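Local coordinates for protein putative metal-dependent hydrolase (Bacillus subtilis, PDB 6KNT) that binds two zinc ions in a metallo-beta-lactamase fold and is probably a metal-dependent hydrolase, perhaps a tRNA 3'-processing endoribonuclease, at residues 95-100 against 116-121; 161-166 against 189-194; 167-172 against 202-207; 175-180 against 210-215. All coordinates share one frame; numbering follows the deposited sequence.

Contact 1 (95-100 against 116-121)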
loop_
_atom_site.group_PDB
_atom_site.type_symbol
_atom_site.label_atom_id
_atom_site.label_comp_id
_atom_site.label_asym_id
_atom_site.label_seq_id
_atom_site.Cartn_x
_atom_site.Cartn_y
_atom_site.Cartn_z
ATOM N N PRO A 95 -5.798 -16.153 -9.063
ATOM C CA PRO A 95 -6.936 -16.290 -8.181
ATOM C C PRO A 95 -6.685 -15.615 -6.845
ATOM O O PRO A 95 -5.604 -15.750 -6.252
ATOM C CB PRO A 95 -7.081 -17.808 -8.012
ATOM C CG PRO A 95 -5.737 -18.380 -8.379
ATOM C CD PRO A 95 -5.174 -17.443 -9.407
ATOM N N ILE A 96 -7.686 -14.881 -6.374
ATOM C CA ILE A 96 -7.659 -14.328 -5.034
ATOM C C ILE A 96 -8.827 -14.931 -4.252
ATOM O O ILE A 96 -9.999 -14.701 -4.579
ATOM C CB ILE A 96 -7.806 -12.805 -5.070
ATOM C CG1 ILE A 96 -6.753 -12.181 -6.012
ATOM C CG2 ILE A 96 -7.722 -12.238 -3.654
ATOM C CD1 ILE A 96 -6.927 -10.632 -6.224
ATOM N N TYR A 97 -8.514 -15.734 -3.245
ATOM C CA TYR A 97 -9.543 -16.350 -2.410
ATOM C C TYR A 97 -9.958 -15.430 -1.246
ATOM O O TYR A 97 -9.105 -14.829 -0.581
ATOM C CB TYR A 97 -9.019 -17.653 -1.851
ATOM C CG TYR A 97 -8.630 -18.659 -2.912
ATOM C CD1 TYR A 97 -9.590 -19.531 -3.455
ATOM C CD2 TYR A 97 -7.309 -18.786 -3.339
ATOM C CE1 TYR A 97 -9.251 -20.473 -4.401
ATOM C CE2 TYR A 97 -6.950 -19.755 -4.310
ATOM C CZ TYR A 97 -7.933 -20.586 -4.826
ATOM O OH TYR A 97 -7.630 -21.548 -5.777
ATOM N N GLY A 98 -11.264 -15.295 -1.019
ATOM C CA GLY A 98 -11.759 -14.590 0.171
ATOM C C GLY A 98 -13.129 -15.146 0.529
ATOM O O GLY A 98 -13.662 -16.032 -0.186
ATOM N N HIS A 99 -13.713 -14.661 1.621
ATOM C CA HIS A 99 -15.075 -15.040 1.927
ATOM C C HIS A 99 -15.991 -14.112 1.138
ATOM O O HIS A 99 -15.628 -12.946 0.864
ATOM C CB HIS A 99 -15.358 -15.032 3.438
ATOM C CG HIS A 99 -15.395 -13.666 4.054
ATOM N ND1 HIS A 99 -16.544 -12.904 4.105
ATOM C CD2 HIS A 99 -14.432 -12.936 4.677
ATOM C CE1 HIS A 99 -16.281 -11.757 4.708
ATOM N NE2 HIS A 99 -15.007 -11.745 5.057
ATOM N N ASP A 100 -17.180 -14.611 0.803
ATOM C CA ASP A 100 -18.099 -13.890 -0.058
ATOM C C ASP A 100 -19.329 -13.371 0.675
ATOM O O ASP A 100 -20.260 -12.885 0.026
ATOM C CB ASP A 100 -18.505 -14.739 -1.288
ATOM C CG ASP A 100 -19.419 -15.915 -0.940
ATOM O OD1 ASP A 100 -19.741 -16.152 0.246
ATOM O OD2 ASP A 100 -19.838 -16.623 -1.888
ATOM N N LYS A 116 -9.130 -12.975 -10.237
ATOM C CA LYS A 116 -10.377 -13.690 -10.185
ATOM C C LYS A 116 -10.653 -13.990 -8.729
ATOM O O LYS A 116 -9.849 -14.659 -8.057
ATOM C CB LYS A 116 -10.267 -14.985 -10.997
ATOM C CG LYS A 116 -11.464 -15.872 -10.890
ATOM C CD LYS A 116 -12.689 -15.282 -11.555
ATOM C CE LYS A 116 -13.921 -16.134 -11.252
ATOM N NZ LYS A 116 -15.152 -15.704 -12.004
ATOM N N GLY A 117 -11.790 -13.493 -8.246
ATOM C CA GLY A 117 -12.190 -13.753 -6.875
ATOM C C GLY A 117 -12.740 -15.151 -6.775
ATOM O O GLY A 117 -13.558 -15.522 -7.576
ATOM N N ILE A 118 -12.261 -15.948 -5.825
ATOM C CA ILE A 118 -12.845 -17.261 -5.593
ATOM C C ILE A 118 -13.221 -17.379 -4.128
ATOM O O ILE A 118 -12.365 -17.199 -3.247
ATOM C CB ILE A 118 -11.926 -18.417 -5.998
ATOM C CG1 ILE A 118 -11.409 -18.245 -7.442
ATOM C CG2 ILE A 118 -12.661 -19.816 -5.810
ATOM C CD1 ILE A 118 -10.546 -19.441 -7.912
ATOM N N ALA A 119 -14.492 -17.680 -3.872
ATOM C CA ALA A 119 -15.008 -17.816 -2.528
ATOM C C ALA A 119 -14.410 -19.057 -1.888
ATOM O O ALA A 119 -14.601 -20.127 -2.397
ATOM C CB ALA A 119 -16.574 -17.954 -2.575
ATOM N N PHE A 120 -13.695 -18.939 -0.778
ATOM C CA PHE A 120 -13.479 -20.130 0.046
ATOM C C PHE A 120 -14.676 -20.355 0.975
ATOM O O PHE A 120 -15.374 -19.410 1.330
ATOM C CB PHE A 120 -12.153 -20.090 0.813
ATOM C CG PHE A 120 -12.065 -19.011 1.900
ATOM C CD1 PHE A 120 -12.835 -19.093 3.079
ATOM C CD2 PHE A 120 -11.149 -17.971 1.787
ATOM C CE1 PHE A 120 -12.712 -18.146 4.069
ATOM C CE2 PHE A 120 -11.026 -17.018 2.796
ATOM C CZ PHE A 120 -11.806 -17.106 3.929
ATOM N N GLN A 121 -14.901 -21.608 1.352
ATOM C CA GLN A 121 -15.984 -21.967 2.259
ATOM C C GLN A 121 -15.417 -22.301 3.626
ATOM O O GLN A 121 -14.604 -23.206 3.733
ATOM C CB GLN A 121 -16.754 -23.188 1.737
ATOM C CG GLN A 121 -17.319 -23.035 0.343
ATOM C CD GLN A 121 -18.407 -21.971 0.255
ATOM O OE1 GLN A 121 -19.084 -21.653 1.247
ATOM N NE2 GLN A 121 -18.575 -21.410 -0.941
HETATM O O HOH W 1 -17.465 -17.438 1.579
#
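Phe120 lays one face of its ring over the peptide joining Gly98 to His99, with CE2 3.6 Å from Gly98 C. A chi1 of 67° turns the ring back over the neighbouring strand, where its CD2 also lies near Tyr97 CB. This is the dense, buried part of the contact, and Phe135 stacks on the same ring. The backbones pair in parallel: Ile96 N donates to Lys116 O (2.7 Å, 171°), and Ile96 O, Ile118 O and Gly98 O in turn accept from Ile118 N, Gly98 N and Phe120 N. On the Pro95-Tyr97-Ile118 face, Ile118 and Tyr97 run side by side in the same direction. Ile118 CB rests 3.6 Å from Tyr97 CD1, while its CD1 methyl reaches Pro95 CB at 3.8 Å. Packing thins toward solvent, where the chain of Lys116 leads off and Asp100 lays its carboxylate end along Ala119 CB, OD2 coming to 3.6 Å. Beyond the last strand pair a water spans the parting chains, accepting from Asp100 N and donating to Phe120 O. Strands 94-98 and 115-119, linked through helix 103-107, form a beta-alpha-beta unit at one edge of a mixed sheet of the metallo-beta-lactamase fold.

Contact 2 (161-166 against 189-194). With ZN (zinc ion), chain F; ZN (zinc ion), chain E.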
loop_
_atom_site.group_PDB
_atom_site.type_symbol
_atom_site.label_atom_id
_atom_site.label_comp_id
_atom_site.label_asym_id
_atom_site.label_seq_id
_atom_site.Cartn_x
_atom_site.Cartn_y
_atom_site.Cartn_z
ATOM N N ASP A 161 -6.721 -11.959 12.474
ATOM C CA ASP A 161 -7.017 -11.031 13.569
ATOM C C ASP A 161 -8.106 -11.610 14.455
ATOM O O ASP A 161 -9.158 -12.042 13.947
ATOM C CB ASP A 161 -7.501 -9.674 13.028
ATOM C CG ASP A 161 -6.377 -8.825 12.483
ATOM O OD1 ASP A 161 -5.284 -9.355 12.176
ATOM O OD2 ASP A 161 -6.589 -7.603 12.398
ATOM N N SER A 162 -7.879 -11.578 15.771
ATOM C CA SER A 162 -8.861 -12.088 16.708
ATOM C C SER A 162 -8.598 -11.698 18.147
ATOM O O SER A 162 -7.447 -11.490 18.547
ATOM C CB SER A 162 -8.864 -13.627 16.659
ATOM O OG SER A 162 -9.941 -14.167 17.431
ATOM N N SER A 163 -9.671 -11.688 18.938
ATOM C CA SER A 163 -9.528 -11.725 20.391
ATOM C C SER A 163 -9.519 -13.196 20.793
ATOM O O SER A 163 -9.792 -14.092 19.962
ATOM C CB SER A 163 -10.585 -10.863 21.108
ATOM O OG SER A 163 -11.799 -11.526 21.373
ATOM N N TYR A 164 -9.171 -13.465 22.041
ATOM C CA TYR A 164 -8.889 -14.829 22.450
ATOM C C TYR A 164 -10.139 -15.720 22.457
ATOM O O TYR A 164 -11.203 -15.303 22.932
ATOM C CB TYR A 164 -8.219 -14.867 23.834
ATOM C CG TYR A 164 -8.073 -16.292 24.294
ATOM C CD1 TYR A 164 -6.993 -17.079 23.855
ATOM C CD2 TYR A 164 -9.052 -16.883 25.098
ATOM C CE1 TYR A 164 -6.868 -18.407 24.237
ATOM C CE2 TYR A 164 -8.953 -18.203 25.478
ATOM C CZ TYR A 164 -7.859 -18.967 25.040
ATOM O OH TYR A 164 -7.762 -20.272 25.427
ATOM N N GLN A 165 -9.982 -16.964 21.999
ATOM C CA GLN A 165 -11.020 -17.996 22.151
ATOM C C GLN A 165 -10.386 -19.378 22.309
ATOM O O GLN A 165 -9.394 -19.700 21.645
ATOM C CB GLN A 165 -12.012 -17.987 20.975
ATOM C CG GLN A 165 -11.332 -17.906 19.615
ATOM C CD GLN A 165 -12.303 -17.962 18.463
ATOM O OE1 GLN A 165 -13.516 -18.039 18.671
ATOM N NE2 GLN A 165 -11.769 -17.959 17.224
ATOM N N ASP A 166 -10.973 -20.206 23.172
ATOM C CA ASP A 166 -10.472 -21.562 23.404
ATOM C C ASP A 166 -10.379 -22.404 22.133
ATOM O O ASP A 166 -9.563 -23.333 22.069
ATOM C CB ASP A 166 -11.335 -22.315 24.431
ATOM C CG ASP A 166 -11.069 -21.877 25.891
ATOM O OD1 ASP A 166 -9.944 -21.419 26.257
ATOM O OD2 ASP A 166 -12.017 -22.026 26.691
ATOM N N ASP A 189 -5.804 -5.620 27.640
ATOM C CA ASP A 189 -6.938 -6.406 27.196
ATOM C C ASP A 189 -7.360 -5.957 25.800
ATOM O O ASP A 189 -7.835 -4.828 25.612
ATOM C CB ASP A 189 -8.103 -6.239 28.177
ATOM C CG ASP A 189 -9.308 -7.146 27.847
ATOM O OD1 ASP A 189 -9.366 -7.781 26.772
ATOM O OD2 ASP A 189 -10.209 -7.215 28.693
ATOM N N GLY A 190 -7.193 -6.840 24.818
ATOM C CA GLY A 190 -7.571 -6.514 23.447
ATOM C C GLY A 190 -8.969 -6.930 23.041
ATOM O O GLY A 190 -9.302 -6.903 21.864
ATOM N N THR A 191 -9.795 -7.342 23.986
ATOM C CA THR A 191 -11.129 -7.806 23.637
ATOM C C THR A 191 -11.916 -6.793 22.803
ATOM O O THR A 191 -12.458 -7.124 21.752
ATOM C CB THR A 191 -11.948 -8.176 24.900
ATOM O OG1 THR A 191 -11.207 -9.133 25.668
ATOM C CG2 THR A 191 -13.313 -8.766 24.542
ATOM N N SER A 192 -11.980 -5.556 23.267
ATOM C CA SER A 192 -12.852 -4.586 22.625
ATOM C C SER A 192 -12.385 -4.263 21.204
ATOM O O SER A 192 -13.195 -3.912 20.350
ATOM C CB SER A 192 -13.023 -3.338 23.491
ATOM O OG SER A 192 -11.960 -2.437 23.285
ATOM N N ALA A 193 -11.097 -4.426 20.935
ATOM C CA ALA A 193 -10.607 -4.227 19.580
ATOM C C ALA A 193 -10.593 -5.523 18.734
ATOM O O ALA A 193 -10.328 -5.477 17.524
ATOM C CB ALA A 193 -9.231 -3.561 19.599
ATOM N N GLY A 194 -10.884 -6.666 19.353
ATOM C CA GLY A 194 -10.775 -7.949 18.662
ATOM C C GLY A 194 -9.317 -8.363 18.430
ATOM O O GLY A 194 -8.938 -8.714 17.306
HETATM ZN ZN ZN F . -8.538 -6.521 11.325
HETATM ZN ZN ZN E . -5.451 -6.419 11.043
HETATM O O HOH W 2 -13.402 -9.210 20.409
#
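Ser163 has its OG set between the backbone N and carbonyl carbon (chi1 87°), which aims the hydroxyl at a water, and Gly194 takes a positive phi of 72° as it leaves the type I turn of Thr191 to Gly194, which places its carbonyl against the Ser162-Ser163 peptide. Ser163 CB sits 3.8 Å from Gly194 CA and also close to Thr191 CA. The direct touch is van der Waals packing, and the polar link is indirect: the water lies 3.0 Å from Ser163 OG and donates to Thr191 O at 2.7 Å. Each loop also carries side-chain bonds of its own. Asp189 OD1 takes two bonds, one from Thr191 N above the carboxylate plane, making an Asx turn, and one from Thr191 OG1 on its syn lone pair. Ser162 OG donates to Ser163 O at 2.5 Å, in the carbonyl plane and on a lone pair, and is also bonded to Ile139 N. At the start of segment 161-166, Asp161 OD2 bridges the two zinc ions, 2.1 Å from the ion of chain E and 2.5 Å from that of chain F. His65, His67, His70, His140 and His217 share in this dinuclear site. Because Gly194 O is hydrogen-bonded to His140 ND1, the contact reaches the second shell of the metals; that bond probably helps to fix the rotation of the imidazole, whose NE2 binds zinc.

Contact 3 (167-172 against 202-207)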
loop_
_atom_site.group_PDB
_atom_site.type_symbol
_atom_site.label_atom_id
_atom_site.label_comp_id
_atom_site.label_asym_id
_atom_site.label_seq_id
_atom_site.Cartn_x
_atom_site.Cartn_y
_atom_site.Cartn_z
ATOM N N SER A 167 -11.223 -22.106 21.138
ATOM C CA SER A 167 -11.247 -22.914 19.909
ATOM C C SER A 167 -9.946 -22.801 19.079
ATOM O O SER A 167 -9.678 -23.666 18.241
ATOM C CB SER A 167 -12.479 -22.576 19.057
ATOM O OG SER A 167 -12.466 -21.199 18.690
ATOM N N PHE A 168 -9.120 -21.778 19.336
ATOM C CA PHE A 168 -7.806 -21.728 18.697
ATOM C C PHE A 168 -6.926 -22.944 19.026
ATOM O O PHE A 168 -6.031 -23.314 18.256
ATOM C CB PHE A 168 -7.041 -20.453 19.050
ATOM C CG PHE A 168 -7.373 -19.279 18.173
ATOM C CD1 PHE A 168 -7.160 -19.343 16.798
ATOM C CD2 PHE A 168 -7.854 -18.078 18.741
ATOM C CE1 PHE A 168 -7.464 -18.249 15.978
ATOM C CE2 PHE A 168 -8.156 -16.973 17.945
ATOM C CZ PHE A 168 -7.968 -17.047 16.556
ATOM N N ILE A 169 -7.167 -23.551 20.181
ATOM C CA ILE A 169 -6.305 -24.595 20.652
ATOM C C ILE A 169 -6.518 -25.903 19.842
ATOM O O ILE A 169 -5.568 -26.403 19.240
ATOM C CB ILE A 169 -6.443 -24.788 22.176
ATOM C CG1 ILE A 169 -5.949 -23.536 22.923
ATOM C CG2 ILE A 169 -5.790 -26.136 22.625
ATOM C CD1 ILE A 169 -6.418 -23.428 24.421
ATOM N N PRO A 170 -7.743 -26.455 19.812
ATOM C CA PRO A 170 -7.878 -27.654 18.940
ATOM C C PRO A 170 -7.539 -27.355 17.473
ATOM O O PRO A 170 -6.987 -28.218 16.767
ATOM C CB PRO A 170 -9.362 -28.045 19.069
ATOM C CG PRO A 170 -10.033 -26.900 19.833
ATOM C CD PRO A 170 -8.962 -26.197 20.609
ATOM N N PHE A 171 -7.865 -26.144 17.030
ATOM C CA PHE A 171 -7.571 -25.690 15.680
ATOM C C PHE A 171 -6.082 -25.597 15.343
ATOM O O PHE A 171 -5.709 -25.872 14.191
ATOM C CB PHE A 171 -8.246 -24.338 15.423
ATOM C CG PHE A 171 -8.095 -23.832 14.011
ATOM C CD1 PHE A 171 -8.852 -24.394 12.971
ATOM C CD2 PHE A 171 -7.222 -22.766 13.725
ATOM C CE1 PHE A 171 -8.726 -23.914 11.660
ATOM C CE2 PHE A 171 -7.083 -22.278 12.426
ATOM C CZ PHE A 171 -7.845 -22.854 11.394
ATOM N N SER A 172 -5.246 -25.219 16.314
ATOM C CA SER A 172 -3.790 -25.095 16.126
ATOM C C SER A 172 -3.039 -26.374 16.509
ATOM O O SER A 172 -1.812 -26.405 16.492
ATOM C CB SER A 172 -3.223 -23.916 16.948
ATOM O OG SER A 172 -3.972 -22.710 16.797
ATOM N N GLY A 202 0.866 -16.908 23.745
ATOM C CA GLY A 202 1.602 -17.937 24.479
ATOM C C GLY A 202 0.717 -19.095 24.948
ATOM O O GLY A 202 1.114 -20.279 24.857
ATOM N N ARG A 203 -0.486 -18.773 25.429
ATOM C CA ARG A 203 -1.429 -19.821 25.829
ATOM C C ARG A 203 -1.801 -20.736 24.656
ATOM O O ARG A 203 -1.818 -21.960 24.794
ATOM C CB ARG A 203 -2.696 -19.247 26.454
ATOM C CG ARG A 203 -3.574 -20.305 27.047
ATOM C CD ARG A 203 -4.808 -19.733 27.725
ATOM N NE ARG A 203 -5.708 -20.820 28.119
ATOM C CZ ARG A 203 -6.984 -20.673 28.480
ATOM N NH1 ARG A 203 -7.549 -19.470 28.512
ATOM N NH2 ARG A 203 -7.696 -21.740 28.813
ATOM N N ILE A 204 -2.062 -20.158 23.495
ATOM C CA ILE A 204 -2.452 -21.000 22.389
ATOM C C ILE A 204 -1.323 -21.934 22.004
ATOM O O ILE A 204 -1.563 -23.145 21.852
ATOM C CB ILE A 204 -2.964 -20.238 21.149
ATOM C CG1 ILE A 204 -4.099 -19.279 21.527
ATOM C CG2 ILE A 204 -3.377 -21.245 20.066
ATOM C CD1 ILE A 204 -4.361 -18.173 20.492
ATOM N N ALA A 205 -0.111 -21.398 21.872
ATOM C CA ALA A 205 1.062 -22.200 21.485
ATOM C C ALA A 205 1.286 -23.397 22.407
ATOM O O ALA A 205 1.501 -24.524 21.938
ATOM C CB ALA A 205 2.322 -21.335 21.457
ATOM N N LYS A 206 1.248 -23.145 23.717
ATOM C CA LYS A 206 1.464 -24.163 24.723
ATOM C C LYS A 206 0.411 -25.250 24.678
ATOM O O LYS A 206 0.710 -26.423 24.689
ATOM C CB LYS A 206 1.407 -23.537 26.109
ATOM C CG LYS A 206 1.594 -24.571 27.200
ATOM C CD LYS A 206 0.880 -24.214 28.475
ATOM C CE LYS A 206 1.469 -25.025 29.638
ATOM N NZ LYS A 206 1.046 -24.434 30.916
ATOM N N GLU A 207 -0.834 -24.837 24.667
ATOM C CA GLU A 207 -1.946 -25.748 24.823
ATOM C C GLU A 207 -2.168 -26.603 23.558
ATOM O O GLU A 207 -2.537 -27.760 23.659
ATOM C CB GLU A 207 -3.176 -24.922 25.134
ATOM C CG GLU A 207 -4.071 -25.489 26.154
ATOM C CD GLU A 207 -3.794 -24.928 27.518
ATOM O OE1 GLU A 207 -4.550 -24.014 27.948
ATOM O OE2 GLU A 207 -2.824 -25.397 28.155
#
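Ile204 reaches from its helix to Phe168 and Ser172 with different branches. Its CD1 methyl lies 3.8 Å from Phe168 CB and close to the ring carbon CD2, the two side chains meeting at a slant. The CG2 methyl, anti to the backbone N of Ile204 (CG1 having chi1 -54°), touches Ser172 OG at 3.6 Å. Beside it, Ile169 passes across the Glu207 chain: its CD1 is 3.6 Å from Glu207 CG, and its CG2 lies near the Glu207 carbonyl. Mostly these are carbon contacts between helix segments whose axes approach to 8.7 Å at a crossing angle of -48°. Both helices belong to the layer covering one side of a mixed sheet in this metallo-beta-lactamase fold, where Ser172 and Ile204 rest together on Leu178 of strand 177-181; helix 198-208 is the crossover helix between that strand and strand 212-216. Behind the first shell, Ser172 OG is held by its bond to Phe168 O (2.6 Å), an oxygen that also accepts from Ser172 N (2.8 Å), the two donors arriving from opposite faces of the carbonyl plane. The bent Glu207 chain brings OE1 to Arg203 NE in a weak salt bridge of 3.4 Å, nearly straight, with OE1 at the guanidinium edge. The far end of the same guanidinium forms a long, weak ion pair with Asp166.

Contact 4 (175-180 against 210-215)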
loop_
_atom_site.group_PDB
_atom_site.type_symbol
_atom_site.label_atom_id
_atom_site.label_comp_id
_atom_site.label_asym_id
_atom_site.label_seq_id
_atom_site.Cartn_x
_atom_site.Cartn_y
_atom_site.Cartn_z
ATOM N N ALA A 175 0.547 -27.775 15.337
ATOM C CA ALA A 175 1.159 -26.923 14.295
ATOM C C ALA A 175 2.684 -26.861 14.494
ATOM O O ALA A 175 3.160 -26.748 15.603
ATOM C CB ALA A 175 0.562 -25.528 14.314
ATOM N N ASP A 176 3.447 -26.963 13.422
ATOM C CA ASP A 176 4.880 -26.717 13.512
ATOM C C ASP A 176 5.169 -25.243 13.837
ATOM O O ASP A 176 6.109 -24.944 14.584
ATOM C CB ASP A 176 5.583 -27.136 12.228
ATOM C CG ASP A 176 5.353 -28.582 11.904
ATOM O OD1 ASP A 176 5.962 -29.423 12.560
ATOM O OD2 ASP A 176 4.524 -28.902 11.021
ATOM N N LEU A 177 4.345 -24.337 13.300
ATOM C CA LEU A 177 4.501 -22.906 13.525
ATOM C C LEU A 177 3.150 -22.249 13.729
ATOM O O LEU A 177 2.199 -22.459 12.963
ATOM C CB LEU A 177 5.258 -22.235 12.364
ATOM C CG LEU A 177 5.302 -20.696 12.356
ATOM C CD1 LEU A 177 6.209 -20.150 13.481
ATOM C CD2 LEU A 177 5.736 -20.170 10.987
ATOM N N LEU A 178 3.054 -21.474 14.793
ATOM C CA LEU A 178 1.884 -20.705 15.028
ATOM C C LEU A 178 2.298 -19.235 14.835
ATOM O O LEU A 178 3.188 -18.710 15.544
ATOM C CB LEU A 178 1.341 -20.966 16.436
ATOM C CG LEU A 178 0.194 -20.018 16.865
ATOM C CD1 LEU A 178 -1.038 -20.160 15.948
ATOM C CD2 LEU A 178 -0.219 -20.198 18.348
ATOM N N ILE A 179 1.680 -18.611 13.832
ATOM C CA ILE A 179 1.775 -17.192 13.592
ATOM C C ILE A 179 0.537 -16.591 14.234
ATOM O O ILE A 179 -0.606 -16.712 13.706
ATOM C CB ILE A 179 1.781 -16.892 12.099
ATOM C CG1 ILE A 179 2.845 -17.776 11.409
ATOM C CG2 ILE A 179 1.930 -15.373 11.853
ATOM C CD1 ILE A 179 3.109 -17.453 9.953
ATOM N N SER A 180 0.757 -15.974 15.389
ATOM C CA SER A 180 -0.309 -15.417 16.176
ATOM C C SER A 180 -0.222 -13.906 16.210
ATOM O O SER A 180 0.858 -13.327 16.460
ATOM C CB SER A 180 -0.260 -15.948 17.609
ATOM O OG SER A 180 -1.321 -15.367 18.336
ATOM N N ALA A 210 2.178 -26.437 19.745
ATOM C CA ALA A 210 2.934 -25.850 18.642
ATOM C C ALA A 210 4.456 -25.997 18.800
ATOM O O ALA A 210 4.986 -25.928 19.919
ATOM C CB ALA A 210 2.579 -24.383 18.501
ATOM N N GLY A 211 5.161 -26.175 17.680
ATOM C CA GLY A 211 6.616 -26.369 17.739
ATOM C C GLY A 211 7.349 -25.055 17.962
ATOM O O GLY A 211 8.490 -25.028 18.424
ATOM N N GLU A 212 6.671 -23.954 17.653
ATOM C CA GLU A 212 7.321 -22.658 17.519
ATOM C C GLU A 212 6.247 -21.574 17.391
ATOM O O GLU A 212 5.165 -21.803 16.812
ATOM C CB GLU A 212 8.243 -22.665 16.289
ATOM C CG GLU A 212 8.909 -21.324 15.984
ATOM C CD GLU A 212 10.031 -21.409 14.932
ATOM O OE1 GLU A 212 10.671 -22.501 14.773
ATOM O OE2 GLU A 212 10.275 -20.355 14.286
ATOM N N LEU A 213 6.541 -20.402 17.924
ATOM C CA LEU A 213 5.586 -19.313 17.917
ATOM C C LEU A 213 6.194 -18.053 17.308
ATOM O O LEU A 213 7.304 -17.648 17.663
ATOM C CB LEU A 213 5.119 -19.061 19.350
ATOM C CG LEU A 213 4.208 -17.885 19.697
ATOM C CD1 LEU A 213 2.865 -17.910 18.933
ATOM C CD2 LEU A 213 4.027 -17.879 21.227
ATOM N N LEU A 214 5.458 -17.432 16.400
ATOM C CA LEU A 214 5.853 -16.169 15.797
ATOM C C LEU A 214 4.803 -15.101 16.099
ATOM O O LEU A 214 3.632 -15.274 15.753
ATOM C CB LEU A 214 5.992 -16.319 14.274
ATOM C CG LEU A 214 6.351 -15.067 13.462
ATOM C CD1 LEU A 214 7.744 -14.527 13.817
ATOM C CD2 LEU A 214 6.254 -15.374 11.986
ATOM N N LEU A 215 5.214 -13.999 16.724
ATOM C CA LEU A 215 4.278 -12.945 17.111
ATOM C C LEU A 215 4.224 -11.829 16.079
ATOM O O LEU A 215 5.272 -11.258 15.695
ATOM C CB LEU A 215 4.657 -12.368 18.483
ATOM C CG LEU A 215 4.831 -13.420 19.594
ATOM C CD1 LEU A 215 5.337 -12.756 20.841
ATOM C CD2 LEU A 215 3.522 -14.207 19.864
#
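Leu178 O accepts the shortest bond between the two strands, from Leu214 N at 2.7 Å; the N-H is almost straight (174°) and arrives nearly along the C=O axis. The parallel pairing extends to both sides of it. Leu178 N donates to Glu212 O, Ser180 N to Leu214 O, and before the strands proper Gly211 N joins Ala175 O in the carbonyl plane at 2.9 Å. On one face Leu178 and Leu213 lie side by side and point the same way, each with CG anti to its own N (chi1 171° and 174°), and Leu178 CD2 meets Leu213 CD1 at 3.9 Å. That Leu213 methyl also covers Ser180 CB at 3.9 Å. Helix 198-208 closes this face through Ala201, Ile204 and Ala205. On the other face, Ile179 CG1 lies 4.2 Å from Leu214 CD2, and Leu177 CD1 touches both Glu212 CG and Leu214 CB, 3.9 Å from each. With helix 198-208, these strands make a beta-alpha-beta crossover. Main-chain polar groups are thus paired within the sheet while mainly leucine, isoleucine and alanine carbons pack on its two faces, and strand 212-216 runs on toward the zinc ligand His217.

Overall arrangement
Contacts 1 and 4 are both parallel strand pairs in beta-alpha-beta units, but belong to different mixed sheets and lie on opposite sides of the chain's centre, about 25 Å apart between contact centres. Contact 4 is internal and leucine-rich; contact 1 includes an edge strand and is only partly buried. Contacts 2 and 3, also buried, interlock with contact 4 along the chain. Contact 3 packs helices onto the strands of contact 4, with Ile204 CG2 3.7 Å from Leu178 CD2, and meets contact 2 where Tyr164 and Ser162 touch Ile169 and Phe168. Chemistry follows position: backbone bonding in the sheets, apolar packing between helices, and in contact 2 a water link between loops and, at Asp161, zinc.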